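Blue (Type 1) copper domain protein (Nitrosopumilus maritimus, PDB 5FC9) is a purple cupredoxin that holds copper in an open mononuclear type 1 site and probably serves in electron transfer. Local coordinates at residues G29-T35 with D66-F72; A2-P7 with Y19-L24; V40-S46 with F57-L62. One frame throughout, in Å; residues are numbered along the deposited sequence.

Interaction 1. Residues G29-T35 with D66-F72; sequences GTTVTWT and DRFEHVF
Val32 and Trp34 exchange main-chain hydrogen bonds in both directions with His70 and Phe68. Val32 N reaches His70 O at 2.9 Å, Trp34 N reaches Phe68 O at 2.8 Å, and the return bonds run from His70 N to Val32 O and from Phe68 N to Trp34 O. The strand axes, 161° apart in direction, confirm an antiparallel pairing. At its end Phe72 N gives its hydrogen to Thr30 O (2.9 Å), and Gly29 and Thr30 both face Phe72, a G1 beta bulge.

The threonine face has polar pairs of its own. Thr33 OG1 donates to Glu69 OE2 at 2.7 Å, meeting the carboxylate from 37° above its plane. Arg67 NE donates to Thr35 OG1 at 2.8 Å, a bent bond with the hydroxyl tilted from the guanidinium plane. Both threonines turn OG1 beside their own backbone N (chi1 near -60°), which aims it at the extended side chain running alongside. Thr30 OG1, on the other face, is satisfied by Pro27 O.

That other face is aromatic. Trp34 CE3 lies 3.6 Å from Phe68 CD2, the rings oblique, while Trp34 CH2 meets the edge of Phe72 in its plane, 4.0 Å from CE1. Val32 CG2 touches Phe72 CD1 at 3.6 Å.

His70 is a ligand of a second copper ion that is not bound here. Strand 30-36 is central in its sheet, bonded on its other edge to strand 3-6, and Trp34 and Phe72 reach across to Val92 of strand 89-94 in the facing sheet.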
loop_
_atom_site.group_PDB
_atom_site.type_symbol
_atom_site.label_atom_id
_atom_site.label_comp_id
_atom_site.label_asym_id
_atom_site.label_seq_id
_atom_site.Cartn_x
_atom_site.Cartn_y
_atom_site.Cartn_z
ATOM N N GLY A 29 17.081 30.368 10.017
ATOM C CA GLY A 29 18.264 30.824 9.306
ATOM C C GLY A 29 19.161 29.710 8.793
ATOM O O GLY A 29 20.168 29.973 8.142
ATOM N N THR A 30 18.787 28.466 9.081
ATOM C CA THR A 30 19.592 27.301 8.722
ATOM C C THR A 30 19.485 26.972 7.230
ATOM O O THR A 30 18.422 27.123 6.626
ATOM C CB THR A 30 19.169 26.071 9.560
ATOM O OG1 THR A 30 19.358 26.350 10.953
ATOM C CG2 THR A 30 19.976 24.836 9.189
ATOM N N THR A 31 20.603 26.556 6.638
ATOM C CA THR A 31 20.622 26.026 5.286
ATOM C C THR A 31 20.413 24.516 5.345
ATOM O O THR A 31 21.202 23.797 5.964
ATOM C CB THR A 31 21.955 26.333 4.564
ATOM O OG1 THR A 31 22.085 27.749 4.377
ATOM C CG2 THR A 31 21.993 25.645 3.205
ATOM N N VAL A 32 19.333 24.051 4.716
ATOM C CA VAL A 32 19.018 22.627 4.669
ATOM C C VAL A 32 19.467 22.033 3.337
ATOM O O VAL A 32 19.249 22.628 2.285
ATOM C CB VAL A 32 17.507 22.387 4.863
ATOM C CG1 VAL A 32 17.162 20.911 4.652
ATOM C CG2 VAL A 32 17.095 22.845 6.242
ATOM N N THR A 33 20.115 20.870 3.387
ATOM C CA THR A 33 20.583 20.210 2.176
ATOM C C THR A 33 19.943 18.836 2.018
ATOM O O THR A 33 20.103 17.978 2.885
ATOM C CB THR A 33 22.114 20.038 2.175
ATOM O OG1 THR A 33 22.734 21.317 2.353
ATOM C CG2 THR A 33 22.583 19.434 0.859
ATOM N N TRP A 34 19.230 18.650 0.917
ATOM C CA TRP A 34 18.717 17.328 0.547
ATOM C C TRP A 34 19.697 16.637 -0.382
ATOM O O TRP A 34 20.233 17.273 -1.287
ATOM C CB TRP A 34 17.369 17.418 -0.175
ATOM C CG TRP A 34 16.156 17.737 0.654
ATOM C CD1 TRP A 34 15.230 16.841 1.131
ATOM C CD2 TRP A 34 15.684 19.034 1.028
ATOM N NE1 TRP A 34 14.230 17.503 1.800
ATOM C CE2 TRP A 34 14.488 18.853 1.760
ATOM C CE3 TRP A 34 16.168 20.336 0.840
ATOM C CZ2 TRP A 34 13.767 19.913 2.288
ATOM C CZ3 TRP A 34 15.445 21.396 1.370
ATOM C CH2 TRP A 34 14.265 21.174 2.090
ATOM N N THR A 35 19.899 15.335 -0.194
ATOM C CA THR A 35 20.711 14.567 -1.121
ATOM C C THR A 35 19.893 13.388 -1.629
ATOM O O THR A 35 19.273 12.687 -0.830
ATOM C CB THR A 35 21.999 14.049 -0.465
ATOM O OG1 THR A 35 22.780 15.166 -0.018
ATOM C CG2 THR A 35 22.818 13.249 -1.461
ATOM N N ASP A 66 22.681 13.969 -6.616
ATOM C CA ASP A 66 22.414 15.413 -6.650
ATOM C C ASP A 66 21.919 15.934 -5.316
ATOM O O ASP A 66 21.325 15.207 -4.508
ATOM C CB ASP A 66 21.381 15.770 -7.726
ATOM C CG ASP A 66 21.972 15.832 -9.108
ATOM O OD1 ASP A 66 23.216 15.742 -9.231
ATOM O OD2 ASP A 66 21.192 15.990 -10.070
ATOM N N ARG A 67 22.142 17.227 -5.119
ATOM C CA ARG A 67 21.779 17.901 -3.886
ATOM C C ARG A 67 20.919 19.113 -4.177
ATOM O O ARG A 67 20.973 19.681 -5.272
ATOM C CB ARG A 67 23.033 18.316 -3.115
ATOM C CG ARG A 67 23.874 17.132 -2.672
ATOM C CD ARG A 67 24.880 17.492 -1.597
ATOM N NE ARG A 67 25.184 16.321 -0.777
ATOM C CZ ARG A 67 26.258 15.550 -0.925
ATOM N NH1 ARG A 67 27.161 15.831 -1.858
ATOM N NH2 ARG A 67 26.430 14.503 -0.131
ATOM N N PHE A 68 20.110 19.488 -3.195
ATOM C CA PHE A 68 19.282 20.687 -3.286
ATOM C C PHE A 68 19.315 21.395 -1.946
ATOM O O PHE A 68 19.209 20.756 -0.900
ATOM C CB PHE A 68 17.842 20.332 -3.676
ATOM C CG PHE A 68 16.879 21.486 -3.546
ATOM C CD1 PHE A 68 16.949 22.566 -4.414
ATOM C CD2 PHE A 68 15.906 21.480 -2.556
ATOM C CE1 PHE A 68 16.057 23.630 -4.295
ATOM C CE2 PHE A 68 15.017 22.534 -2.426
ATOM C CZ PHE A 68 15.096 23.612 -3.297
ATOM N N GLU A 69 19.485 22.716 -1.969
ATOM C CA GLU A 69 19.586 23.477 -0.731
ATOM C C GLU A 69 18.518 24.558 -0.647
ATOM O O GLU A 69 18.120 25.131 -1.659
ATOM C CB GLU A 69 20.971 24.120 -0.598
ATOM C CG GLU A 69 22.112 23.116 -0.493
ATOM C CD GLU A 69 23.380 23.717 0.086
ATOM O OE1 GLU A 69 23.614 24.928 -0.118
ATOM O OE2 GLU A 69 24.138 22.977 0.755
ATOM N N HIS A 70 18.057 24.813 0.572
ATOM C CA HIS A 70 17.185 25.957 0.840
ATOM C C HIS A 70 17.473 26.556 2.215
ATOM O O HIS A 70 17.634 25.831 3.203
ATOM C CB HIS A 70 15.715 25.547 0.746
ATOM C CG HIS A 70 14.756 26.680 0.948
ATOM N ND1 HIS A 70 14.544 27.651 -0.007
ATOM C CD2 HIS A 70 13.940 26.985 1.984
ATOM C CE1 HIS A 70 13.643 28.510 0.437
ATOM N NE2 HIS A 70 13.262 28.132 1.643
ATOM N N VAL A 71 17.535 27.887 2.278
ATOM C CA VAL A 71 17.705 28.564 3.556
ATOM C C VAL A 71 16.344 28.885 4.170
ATOM O O VAL A 71 15.531 29.571 3.556
ATOM C CB VAL A 71 18.528 29.868 3.416
ATOM C CG1 VAL A 71 18.755 30.485 4.782
ATOM C CG2 VAL A 71 19.859 29.589 2.731
ATOM N N PHE A 72 16.108 28.380 5.378
ATOM C CA PHE A 72 14.846 28.602 6.077
ATOM C C PHE A 72 14.968 29.782 7.043
ATOM O O PHE A 72 15.564 29.653 8.109
ATOM C CB PHE A 72 14.420 27.340 6.834
ATOM C CG PHE A 72 13.855 26.266 5.951
ATOM C CD1 PHE A 72 14.689 25.355 5.323
ATOM C CD2 PHE A 72 12.486 26.162 5.754
ATOM C CE1 PHE A 72 14.165 24.356 4.507
ATOM C CE2 PHE A 72 11.960 25.173 4.938
ATOM C CZ PHE A 72 12.805 24.269 4.314
#

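Interaction 2. Residues A2-P7 with Y19-L24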
loop_
_atom_site.group_PDB
_atom_site.type_symbol
_atom_site.label_atom_id
_atom_site.label_comp_id
_atom_site.label_asym_id
_atom_site.label_seq_id
_atom_site.Cartn_x
_atom_site.Cartn_y
_atom_site.Cartn_z
ATOM N N ALA A 2 22.721 20.455 8.171
ATOM C CA ALA A 2 21.320 20.131 8.446
ATOM C C ALA A 2 20.820 19.428 7.189
ATOM O O ALA A 2 20.467 20.067 6.196
ATOM C CB ALA A 2 20.517 21.376 8.740
ATOM N N GLN A 3 20.818 18.105 7.238
ATOM C CA GLN A 3 20.672 17.310 6.032
ATOM C C GLN A 3 19.444 16.432 6.081
ATOM O O GLN A 3 19.068 15.935 7.150
ATOM C CB GLN A 3 21.899 16.417 5.814
ATOM C CG GLN A 3 23.193 17.166 5.591
ATOM C CD GLN A 3 24.338 16.204 5.326
ATOM O OE1 GLN A 3 24.191 15.237 4.565
ATOM N NE2 GLN A 3 25.477 16.450 5.956
ATOM N N ILE A 4 18.838 16.251 4.915
ATOM C CA ILE A 4 17.805 15.240 4.736
ATOM C C ILE A 4 18.259 14.330 3.611
ATOM O O ILE A 4 18.604 14.806 2.533
ATOM C CB ILE A 4 16.443 15.852 4.391
ATOM C CG1 ILE A 4 15.975 16.776 5.520
ATOM C CG2 ILE A 4 15.415 14.736 4.109
ATOM C CD1 ILE A 4 14.936 17.802 5.114
ATOM N N ILE A 5 18.251 13.021 3.856
ATOM C CA ILE A 5 18.642 12.063 2.841
ATOM C C ILE A 5 17.416 11.413 2.213
ATOM O O ILE A 5 16.503 11.010 2.931
ATOM C CB ILE A 5 19.526 10.961 3.423
ATOM C CG1 ILE A 5 20.792 11.568 4.041
ATOM C CG2 ILE A 5 19.863 9.920 2.349
ATOM C CD1 ILE A 5 21.765 10.535 4.550
ATOM N N ILE A 6 17.388 11.348 0.886
ATOM C CA ILE A 6 16.412 10.518 0.187
ATOM C C ILE A 6 17.073 9.158 -0.037
ATOM O O ILE A 6 18.008 9.045 -0.828
ATOM C CB ILE A 6 15.965 11.130 -1.163
ATOM C CG1 ILE A 6 15.600 12.612 -1.005
ATOM C CG2 ILE A 6 14.799 10.344 -1.737
ATOM C CD1 ILE A 6 15.339 13.301 -2.341
ATOM N N PRO A 7 16.622 8.123 0.690
ATOM C CA PRO A 7 17.393 6.881 0.645
ATOM C C PRO A 7 17.073 6.001 -0.550
ATOM O O PRO A 7 16.057 6.169 -1.237
ATOM C CB PRO A 7 16.982 6.180 1.942
ATOM C CG PRO A 7 15.548 6.603 2.129
ATOM C CD PRO A 7 15.539 8.065 1.691
ATOM N N TYR A 19 12.025 9.751 3.784
ATOM C CA TYR A 19 13.084 10.740 3.999
ATOM C C TYR A 19 13.680 10.615 5.386
ATOM O O TYR A 19 12.970 10.341 6.343
ATOM C CB TYR A 19 12.541 12.163 3.818
ATOM C CG TYR A 19 11.817 12.394 2.511
ATOM C CD1 TYR A 19 12.372 11.989 1.301
ATOM C CD2 TYR A 19 10.577 13.005 2.492
ATOM C CE1 TYR A 19 11.706 12.190 0.103
ATOM C CE2 TYR A 19 9.892 13.208 1.306
ATOM C CZ TYR A 19 10.462 12.799 0.109
ATOM O OH TYR A 19 9.811 12.983 -1.089
ATOM N N SER A 20 14.989 10.841 5.488
ATOM C CA SER A 20 15.705 10.681 6.745
ATOM C C SER A 20 16.469 11.947 7.106
ATOM O O SER A 20 17.459 12.261 6.461
ATOM C CB SER A 20 16.675 9.501 6.647
ATOM O OG SER A 20 17.303 9.245 7.888
ATOM N N PRO A 21 16.025 12.666 8.147
ATOM C CA PRO A 21 14.871 12.384 8.999
ATOM C C PRO A 21 13.575 12.832 8.349
ATOM O O PRO A 21 13.592 13.716 7.492
ATOM C CB PRO A 21 15.152 13.220 10.246
ATOM C CG PRO A 21 15.930 14.374 9.725
ATOM C CD PRO A 21 16.830 13.819 8.641
ATOM N N LEU A 22 12.462 12.251 8.776
ATOM C CA LEU A 22 11.169 12.572 8.198
ATOM C C LEU A 22 10.688 13.955 8.655
ATOM O O LEU A 22 9.945 14.627 7.943
ATOM C CB LEU A 22 10.163 11.489 8.573
ATOM C CG LEU A 22 8.837 11.480 7.823
ATOM C CD1 LEU A 22 9.073 11.414 6.331
ATOM C CD2 LEU A 22 8.033 10.284 8.306
ATOM N N ASN A 23 11.105 14.357 9.853
ATOM C CA ASN A 23 10.912 15.725 10.323
ATOM C C ASN A 23 12.260 16.265 10.753
ATOM O O ASN A 23 12.836 15.780 11.723
ATOM C CB ASN A 23 9.924 15.810 11.493
ATOM C CG ASN A 23 9.740 17.245 11.991
ATOM O OD1 ASN A 23 9.742 18.187 11.200
ATOM N ND2 ASN A 23 9.591 17.410 13.304
ATOM N N LEU A 24 12.769 17.241 10.011
ATOM C CA LEU A 24 14.045 17.861 10.341
ATOM C C LEU A 24 13.786 19.089 11.197
ATOM O O LEU A 24 13.135 20.022 10.741
ATOM C CB LEU A 24 14.805 18.244 9.069
ATOM C CG LEU A 24 16.132 18.971 9.315
ATOM C CD1 LEU A 24 17.164 18.005 9.852
ATOM C CD2 LEU A 24 16.633 19.681 8.052
#
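Ile5 and Ser20 form a single antiparallel bridge that ties the first strand to the loop leading into strand 23-26. Ile5 N donates to Ser20 O at 2.8 Å in an almost linear bond (174° at the hydrogen), although the donor sits well out of the carbonyl plane. The return bond, Ser20 N to Ile5 O, measures 3.0 Å and lies in the plane of its carbonyl. The peptide before Pro21 is cis, and Pro21 CD comes to 3.4 Å from Gln3 O.

Ile4 carries most of the apolar contact, and its path is divided at CB. The CG2 branch, anti to the backbone N, turns to Tyr19, where it stands 3.9 Å from CB, and also brushes Pro21 O. The other branch leaves CB beside the backbone N (chi1 -61°), and its CG1 rests 3.9 Å from Leu24 CD2. With chi2 at 159° the chain stays nearly extended, so CD1 at the tip remains against Leu24, again 3.9 Å from CD2, and finds Trp34 as a further neighbour. Leu24 belongs to the second sheet, and this contact therefore bridges the interior between the two layers.

Farther along, Ile6 and Tyr19 run side by side, Ile6 CG1 lying 4.0 Å from Tyr19 CD1 and Ile6 CG2 reaching CE1. The Tyr19 hydroxyl is held by Arg88 O, and the Tyr19 side chain touches Cys82, a copper ligand, while Ile6 touches His42. The side chain of Tyr19 comes within about 5 Å of the metal, nearest atoms compared. Together these features belong to a cupredoxin beta-sandwich, here at the end where Ile6 and Tyr19 pack beside ligands of the type 1 copper site.

Interaction 3. Residues V40-S46 with F57-L62. With CU (copper (II) ion), chain E.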
loop_
_atom_site.group_PDB
_atom_site.type_symbol
_atom_site.label_atom_id
_atom_site.label_comp_id
_atom_site.label_asym_id
_atom_site.label_seq_id
_atom_site.Cartn_x
_atom_site.Cartn_y
_atom_site.Cartn_z
ATOM N N VAL A 40 16.709 6.423 -8.565
ATOM C CA VAL A 40 15.813 7.046 -9.538
ATOM C C VAL A 40 15.748 8.548 -9.259
ATOM O O VAL A 40 16.097 8.988 -8.165
ATOM C CB VAL A 40 14.377 6.452 -9.497
ATOM C CG1 VAL A 40 14.407 4.943 -9.782
ATOM C CG2 VAL A 40 13.688 6.759 -8.172
ATOM N N PRO A 41 15.300 9.342 -10.247
ATOM C CA PRO A 41 15.170 10.780 -9.971
ATOM C C PRO A 41 14.111 11.094 -8.915
ATOM O O PRO A 41 13.110 10.373 -8.788
ATOM C CB PRO A 41 14.757 11.365 -11.327
ATOM C CG PRO A 41 15.160 10.353 -12.334
ATOM C CD PRO A 41 15.017 9.026 -11.657
ATOM N N HIS A 42 14.346 12.172 -8.170
ATOM C CA HIS A 42 13.389 12.681 -7.206
ATOM C C HIS A 42 13.352 14.179 -7.316
ATOM O O HIS A 42 14.223 14.771 -7.931
ATOM C CB HIS A 42 13.776 12.276 -5.787
ATOM C CG HIS A 42 13.579 10.821 -5.509
ATOM N ND1 HIS A 42 12.332 10.240 -5.449
ATOM C CD2 HIS A 42 14.469 9.831 -5.274
ATOM C CE1 HIS A 42 12.459 8.949 -5.191
ATOM N NE2 HIS A 42 13.748 8.676 -5.077
ATOM N N ASN A 43 12.342 14.797 -6.726
ATOM C CA ASN A 43 12.417 16.237 -6.529
ATOM C C ASN A 43 11.848 16.588 -5.162
ATOM O O ASN A 43 11.308 15.733 -4.451
ATOM C CB ASN A 43 11.705 16.999 -7.665
ATOM C CG ASN A 43 10.239 16.646 -7.786
ATOM O OD1 ASN A 43 9.482 16.781 -6.835
ATOM N ND2 ASN A 43 9.834 16.192 -8.959
ATOM N N ILE A 44 12.029 17.847 -4.776
ATOM C CA ILE A 44 11.583 18.342 -3.487
ATOM C C ILE A 44 10.694 19.553 -3.742
ATOM O O ILE A 44 11.160 20.562 -4.264
ATOM C CB ILE A 44 12.775 18.732 -2.580
ATOM C CG1 ILE A 44 13.636 17.499 -2.251
ATOM C CG2 ILE A 44 12.282 19.414 -1.309
ATOM C CD1 ILE A 44 12.913 16.425 -1.462
ATOM N N GLN A 45 9.412 19.451 -3.398
ATOM C CA GLN A 45 8.485 20.571 -3.601
ATOM C C GLN A 45 7.715 20.886 -2.335
ATOM O O GLN A 45 7.062 20.010 -1.763
ATOM C CB GLN A 45 7.479 20.259 -4.714
ATOM C CG GLN A 45 8.083 19.727 -5.988
ATOM C CD GLN A 45 8.824 20.778 -6.750
ATOM O OE1 GLN A 45 8.429 21.939 -6.756
ATOM N NE2 GLN A 45 9.914 20.386 -7.404
ATOM N N SER A 46 7.740 22.148 -1.921
ATOM C CA SER A 46 6.894 22.592 -0.818
ATOM C C SER A 46 5.424 22.470 -1.233
ATOM O O SER A 46 5.070 22.761 -2.379
ATOM C CB SER A 46 7.247 24.034 -0.429
ATOM O OG SER A 46 7.406 24.816 -1.593
ATOM N N PHE A 57 10.078 26.346 -1.625
ATOM C CA PHE A 57 11.315 25.659 -1.989
ATOM C C PHE A 57 10.953 24.523 -2.931
ATOM O O PHE A 57 10.130 23.654 -2.623
ATOM C CB PHE A 57 12.111 25.185 -0.755
ATOM C CG PHE A 57 11.325 24.367 0.235
ATOM C CD1 PHE A 57 10.533 24.974 1.195
ATOM C CD2 PHE A 57 11.411 22.978 0.221
ATOM C CE1 PHE A 57 9.832 24.220 2.118
ATOM C CE2 PHE A 57 10.717 22.221 1.141
ATOM C CZ PHE A 57 9.920 22.835 2.085
ATOM N N ASN A 58 11.535 24.589 -4.118
ATOM C CA ASN A 58 11.101 23.786 -5.240
ATOM C C ASN A 58 12.298 23.430 -6.096
ATOM O O ASN A 58 12.836 24.267 -6.826
ATOM C CB ASN A 58 10.058 24.531 -6.073
ATOM C CG ASN A 58 8.910 25.062 -5.234
ATOM O OD1 ASN A 58 9.008 26.144 -4.645
ATOM N ND2 ASN A 58 7.806 24.309 -5.181
ATOM N N SER A 59 12.708 22.172 -5.999
ATOM C CA SER A 59 13.942 21.725 -6.621
ATOM C C SER A 59 13.776 21.382 -8.090
ATOM O O SER A 59 12.673 21.096 -8.571
ATOM C CB SER A 59 14.483 20.502 -5.865
ATOM O OG SER A 59 13.869 19.330 -6.366
ATOM N N PRO A 60 14.888 21.407 -8.832
ATOM C CA PRO A 60 14.903 20.765 -10.141
ATOM C C PRO A 60 14.843 19.249 -9.950
ATOM O O PRO A 60 14.936 18.788 -8.808
ATOM C CB PRO A 60 16.258 21.194 -10.737
ATOM C CG PRO A 60 16.776 22.253 -9.844
ATOM C CD PRO A 60 16.189 22.003 -8.499
ATOM N N PRO A 61 14.706 18.485 -11.041
ATOM C CA PRO A 61 14.877 17.039 -10.878
ATOM C C PRO A 61 16.252 16.753 -10.280
ATOM O O PRO A 61 17.250 17.350 -10.716
ATOM C CB PRO A 61 14.770 16.499 -12.305
ATOM C CG PRO A 61 14.083 17.577 -13.085
ATOM C CD PRO A 61 14.471 18.867 -12.445
ATOM N N LEU A 62 16.291 15.891 -9.270
ATOM C CA LEU A 62 17.532 15.490 -8.622
ATOM C C LEU A 62 17.942 14.123 -9.132
ATOM O O LEU A 62 17.272 13.124 -8.844
ATOM C CB LEU A 62 17.379 15.446 -7.104
ATOM C CG LEU A 62 16.847 16.739 -6.483
ATOM C CD1 LEU A 62 16.616 16.570 -4.985
ATOM C CD2 LEU A 62 17.830 17.865 -6.755
HETATM CU CU CU E . 10.475 10.915 -5.500
HETATM O O HOH W 1 10.242 10.888 -3.268
#
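His42, whose backbone pairs with Leu62, binds the copper ion through ND1 at 2.0 Å. A water is also bound, its oxygen 2.2 Å from the copper, and Cys82 and His85 are the other protein ligands. The far ring nitrogen, His42 NE2, is hydrogen-bonded to Asp38 OD2, which fixes the rotation of the imidazole.

Behind the ligand, the main chain is gripped twice: Leu62 N donates to His42 O at 2.7 Å, nearly straight on to the oxygen, and His42 N donates to Leu62 O. That last oxygen also accepts from Asn36 ND2.

One step outward, Ser59 bridges a shift of one residue in the pairing. With OG set between its backbone N and carbonyl carbon (chi1 85°), it accepts from Ile44 N at 2.8 Å and donates its hydrogen to Pro60 O at 2.7 Å; Ser59 N returns a bond to Ile44 O. Beyond it, Asn58 ND2 meets Gln45 OE1 at 2.9 Å, the two amide planes turned 41° from each other.

At the far end, Phe57 N donates to Ser46 OG at 3.1 Å, and Ser46 N donates to Phe57 O; the same hydroxyl is also hydrogen-bonded to Ile54 O. Ser46 CB sits over a face of the Phe57 ring, 3.8 Å from its centroid in a CH-pi contact, while Ile44 CG2 lies at the ring's edge.

Two histidines and a cysteine around copper, with water as an additional ligand, are the signature of this cupredoxin's open type 1 copper site.

From the N terminus, interaction 2 comes first: residues 2-7 meet 19-24 and close the short loop between them before interaction 1 begins. Interaction 1 then closes a long excursion from 29-35 to 66-72, and interaction 3, joining 40-46 to 57-62, is nested wholly inside it; none of the three cross. Ile6 N lies 2.9 Å from Thr35 O, a probable hydrogen bond linking the first two. Phe57 CB against His70 CG (3.5 Å) joins interactions 1 and 3. Interaction 1 holds strands 30-36 and 67-72 within one sheet, interaction 2 joins that sheet's edge strand to the approach to strand 23-26 of the other, and interaction 3 holds the loop carrying His42.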